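Local atomic coordinates of peroxiredoxin (Clostridioides difficile, PDB entry 6TSB), a protein that probably reduces peroxides through its peroxiredoxin part and hydrolyses chitin through its glycoside hydrolase family 18 domain, the part present here. Residues 204-212 with 219-227. Residues are numbered along the deposited sequence; the frame is centred on the assembly and turned at random.
Sequences LMSYDFTAG and RKHQANLFD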
loop_
_atom_site.group_PDB
_atom_site.type_symbol
_atom_site.label_atom_id
_atom_site.label_comp_id
_atom_site.label_asym_id
_atom_site.label_seq_id
_atom_site.Cartn_x
_atom_site.Cartn_y
_atom_site.Cartn_z
ATOM N N LEU A 204 27.151 -9.866 -1.162
ATOM C CA LEU A 204 26.261 -10.410 -2.202
ATOM C C LEU A 204 25.528 -9.242 -2.842
ATOM O O LEU A 204 24.660 -8.664 -2.189
ATOM C CB LEU A 204 25.313 -11.452 -1.586
ATOM C CG LEU A 204 24.113 -11.841 -2.452
ATOM C CD1 LEU A 204 24.542 -12.311 -3.822
ATOM C CD2 LEU A 204 23.279 -12.907 -1.762
ATOM N N MET A 205 25.807 -8.990 -4.106
ATOM C CA MET A 205 25.156 -7.923 -4.909
ATOM C C MET A 205 23.867 -8.473 -5.511
ATOM O O MET A 205 23.800 -8.747 -6.723
ATOM C CB MET A 205 26.105 -7.386 -5.976
ATOM C CG MET A 205 27.278 -6.639 -5.308
ATOM S SD MET A 205 28.390 -5.797 -6.452
ATOM C CE MET A 205 28.770 -7.138 -7.596
ATOM N N SER A 206 22.875 -8.608 -4.641
ATOM C CA SER A 206 21.575 -9.256 -4.916
ATOM C C SER A 206 20.651 -8.210 -5.513
ATOM O O SER A 206 19.630 -7.934 -4.882
ATOM C CB SER A 206 21.031 -9.878 -3.650
ATOM O OG SER A 206 21.516 -9.227 -2.480
ATOM N N TYR A 207 21.046 -7.619 -6.649
ATOM C CA TYR A 207 20.288 -6.567 -7.377
ATOM C C TYR A 207 20.791 -6.511 -8.812
ATOM O O TYR A 207 21.599 -7.360 -9.186
ATOM C CB TYR A 207 20.372 -5.209 -6.678
ATOM C CG TYR A 207 21.744 -4.793 -6.216
ATOM C CD1 TYR A 207 22.671 -4.244 -7.094
ATOM C CD2 TYR A 207 22.114 -4.939 -4.884
ATOM C CE1 TYR A 207 23.928 -3.851 -6.660
ATOM C CE2 TYR A 207 23.372 -4.568 -4.447
ATOM C CZ TYR A 207 24.282 -4.033 -5.337
ATOM O OH TYR A 207 25.519 -3.704 -4.885
ATOM N N ASP A 208 20.236 -5.608 -9.611
ATOM C CA ASP A 208 20.558 -5.451 -11.053
ATOM C C ASP A 208 20.213 -6.712 -11.852
ATOM O O ASP A 208 20.745 -6.841 -12.963
ATOM C CB ASP A 208 22.028 -5.081 -11.257
ATOM C CG ASP A 208 22.321 -3.609 -11.044
ATOM O OD1 ASP A 208 21.400 -2.791 -11.242
ATOM O OD2 ASP A 208 23.476 -3.290 -10.683
ATOM N N PHE A 209 19.313 -7.579 -11.380
ATOM C CA PHE A 209 18.919 -8.806 -12.128
ATOM C C PHE A 209 18.563 -8.440 -13.581
ATOM O O PHE A 209 18.865 -9.275 -14.469
ATOM C CB PHE A 209 17.805 -9.580 -11.405
ATOM C CG PHE A 209 18.133 -10.062 -10.000
ATOM C CD1 PHE A 209 19.438 -10.119 -9.532
ATOM C CD2 PHE A 209 17.127 -10.445 -9.132
ATOM C CE1 PHE A 209 19.721 -10.569 -8.249
ATOM C CE2 PHE A 209 17.407 -10.879 -7.842
ATOM C CZ PHE A 209 18.707 -10.948 -7.402
ATOM N N THR A 210 18.014 -7.243 -13.851
ATOM C CA THR A 210 17.527 -6.834 -15.209
ATOM C C THR A 210 18.476 -5.874 -15.943
ATOM O O THR A 210 18.089 -5.410 -17.030
ATOM C CB THR A 210 16.153 -6.163 -15.142
ATOM O OG1 THR A 210 16.232 -5.110 -14.182
ATOM C CG2 THR A 210 15.054 -7.139 -14.793
ATOM N N ALA A 211 19.670 -5.618 -15.407
ATOM C CA ALA A 211 20.704 -4.716 -15.977
ATOM C C ALA A 211 21.145 -5.133 -17.395
ATOM O O ALA A 211 21.655 -4.260 -18.116
ATOM C CB ALA A 211 21.883 -4.659 -15.039
ATOM N N GLY A 212 20.981 -6.394 -17.799
ATOM C CA GLY A 212 21.368 -6.861 -19.149
ATOM C C GLY A 212 20.196 -7.101 -20.100
ATOM O O GLY A 212 20.465 -7.582 -21.217
ATOM N N ARG A 219 11.272 -5.649 -18.226
ATOM C CA ARG A 219 10.217 -5.105 -17.323
ATOM C C ARG A 219 9.905 -6.132 -16.228
ATOM O O ARG A 219 8.721 -6.464 -16.028
ATOM C CB ARG A 219 8.956 -4.739 -18.113
ATOM C CG ARG A 219 9.093 -3.505 -18.993
ATOM C CD ARG A 219 7.854 -3.276 -19.840
ATOM N NE ARG A 219 7.895 -4.080 -21.060
ATOM C CZ ARG A 219 7.695 -3.627 -22.295
ATOM N NH1 ARG A 219 7.776 -4.456 -23.325
ATOM N NH2 ARG A 219 7.400 -2.355 -22.503
ATOM N N LYS A 220 10.940 -6.613 -15.544
ATOM C CA LYS A 220 10.820 -7.599 -14.446
ATOM C C LYS A 220 11.469 -6.973 -13.207
ATOM O O LYS A 220 12.000 -5.845 -13.347
ATOM C CB LYS A 220 11.490 -8.914 -14.851
ATOM C CG LYS A 220 11.157 -9.450 -16.239
ATOM C CD LYS A 220 9.700 -9.814 -16.450
ATOM C CE LYS A 220 9.503 -11.156 -17.127
ATOM N NZ LYS A 220 9.266 -12.225 -16.128
ATOM N N HIS A 221 11.442 -7.671 -12.066
ATOM C CA HIS A 221 12.134 -7.264 -10.815
ATOM C C HIS A 221 13.652 -7.400 -10.964
ATOM O O HIS A 221 14.123 -8.382 -11.612
ATOM C CB HIS A 221 11.706 -8.096 -9.607
ATOM C CG HIS A 221 10.236 -8.141 -9.418
ATOM N ND1 HIS A 221 9.487 -6.995 -9.294
ATOM C CD2 HIS A 221 9.383 -9.183 -9.319
ATOM C CE1 HIS A 221 8.228 -7.324 -9.120
ATOM N NE2 HIS A 221 8.138 -8.666 -9.123
ATOM N N GLN A 222 14.363 -6.448 -10.352
ATOM C CA GLN A 222 15.845 -6.338 -10.319
ATOM C C GLN A 222 16.389 -7.054 -9.073
ATOM O O GLN A 222 17.560 -7.448 -9.143
ATOM C CB GLN A 222 16.283 -4.866 -10.360
ATOM C CG GLN A 222 16.123 -4.111 -9.037
ATOM C CD GLN A 222 17.195 -3.059 -8.825
ATOM O OE1 GLN A 222 18.350 -3.241 -9.197
ATOM N NE2 GLN A 222 16.841 -1.948 -8.195
ATOM N N ALA A 223 15.595 -7.192 -7.995
ATOM C CA ALA A 223 16.030 -7.672 -6.653
ATOM C C ALA A 223 14.931 -8.504 -5.938
ATOM O O ALA A 223 14.831 -8.461 -4.676
ATOM C CB ALA A 223 16.456 -6.494 -5.819
ATOM N N ASN A 224 14.177 -9.311 -6.690
ATOM C CA ASN A 224 13.119 -10.197 -6.131
ATOM C C ASN A 224 13.733 -11.084 -5.044
ATOM O O ASN A 224 14.787 -11.696 -5.294
ATOM C CB ASN A 224 12.390 -10.958 -7.235
ATOM C CG ASN A 224 13.298 -11.759 -8.143
ATOM O OD1 ASN A 224 13.836 -11.237 -9.137
ATOM N ND2 ASN A 224 13.395 -13.052 -7.859
ATOM N N LEU A 225 13.145 -11.123 -3.849
ATOM C CA LEU A 225 13.714 -11.973 -2.770
ATOM C C LEU A 225 13.420 -13.449 -3.118
ATOM O O LEU A 225 14.360 -14.266 -3.024
ATOM C CB LEU A 225 13.160 -11.549 -1.415
ATOM C CG LEU A 225 13.615 -12.392 -0.229
ATOM C CD1 LEU A 225 15.135 -12.412 -0.104
ATOM C CD2 LEU A 225 12.977 -11.915 1.072
ATOM N N PHE A 226 12.217 -13.763 -3.622
ATOM C CA PHE A 226 11.819 -15.119 -4.109
ATOM C C PHE A 226 11.365 -15.044 -5.568
ATOM O O PHE A 226 11.288 -13.936 -6.092
ATOM C CB PHE A 226 10.746 -15.705 -3.198
ATOM C CG PHE A 226 11.209 -15.904 -1.780
ATOM C CD1 PHE A 226 12.102 -16.920 -1.463
ATOM C CD2 PHE A 226 10.723 -15.118 -0.757
ATOM C CE1 PHE A 226 12.503 -17.129 -0.149
ATOM C CE2 PHE A 226 11.146 -15.308 0.550
ATOM C CZ PHE A 226 12.035 -16.313 0.855
ATOM N N ASP A 227 11.134 -16.188 -6.221
ATOM C CA ASP A 227 10.649 -16.232 -7.630
ATOM C C ASP A 227 9.166 -15.809 -7.676
ATOM O O ASP A 227 8.465 -15.926 -6.620
ATOM C CB ASP A 227 10.834 -17.624 -8.253
ATOM C CG ASP A 227 12.271 -18.034 -8.564
ATOM O OD1 ASP A 227 13.124 -17.132 -8.750
ATOM O OD2 ASP A 227 12.524 -19.266 -8.637
HETATM O O HOH W 1 13.977 -3.615 -14.099
#
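Gln222 reaches across to the backbone of Asp208 and joins 204-212 to 219-227, two parts of one long connection. Its CB lies 3.8 Å from Thr210 OG1, where the two side chains cross at about a right angle. CG stands between the backbone N and the carbonyl carbon (chi1 77°), and the chain bends at chi2. CD comes 4.0 Å from Asp208 N. OE1 accepts a 3.1 Å hydrogen bond from Asp208 N. OE1 also lies 3.8 Å from Tyr207 CB. The Gln222 amide runs beside the Asp208 carboxylate. Gln222 also packs on Pro259 and Tyr261, while Asp208 OD1 is hydrogen-bonded to Tyr261 OH and salt-bridged to Arg263. Phe209 N donates to the backbone carbonyl of Gln222, whose exact position is less sure. Asn224 OD1 meets the Phe209 ring at its edge, near the ring plane, 3.4 Å from Phe209 CD2. Ala223 CB touches Ser206 O at 3.6 Å. Thr210 CG2 packs 3.5 Å from His221 O. A water lies within bonding distance of Thr210 OG1 and Lys220 O. The second subunit covers this side: its Asp290 is hydrogen-bonded to His221 NE2 and its Trp332 packs on Tyr207, consistent with a swapped last barrel strand. Met205 to Asp208 are consistent with the Met-x-Tyr-Asp motif after the sixth TIM-barrel strand, which lines the substrate cleft in family 18 chitinases; a bound PEG lies about 3 Å from the Asp208 side chain.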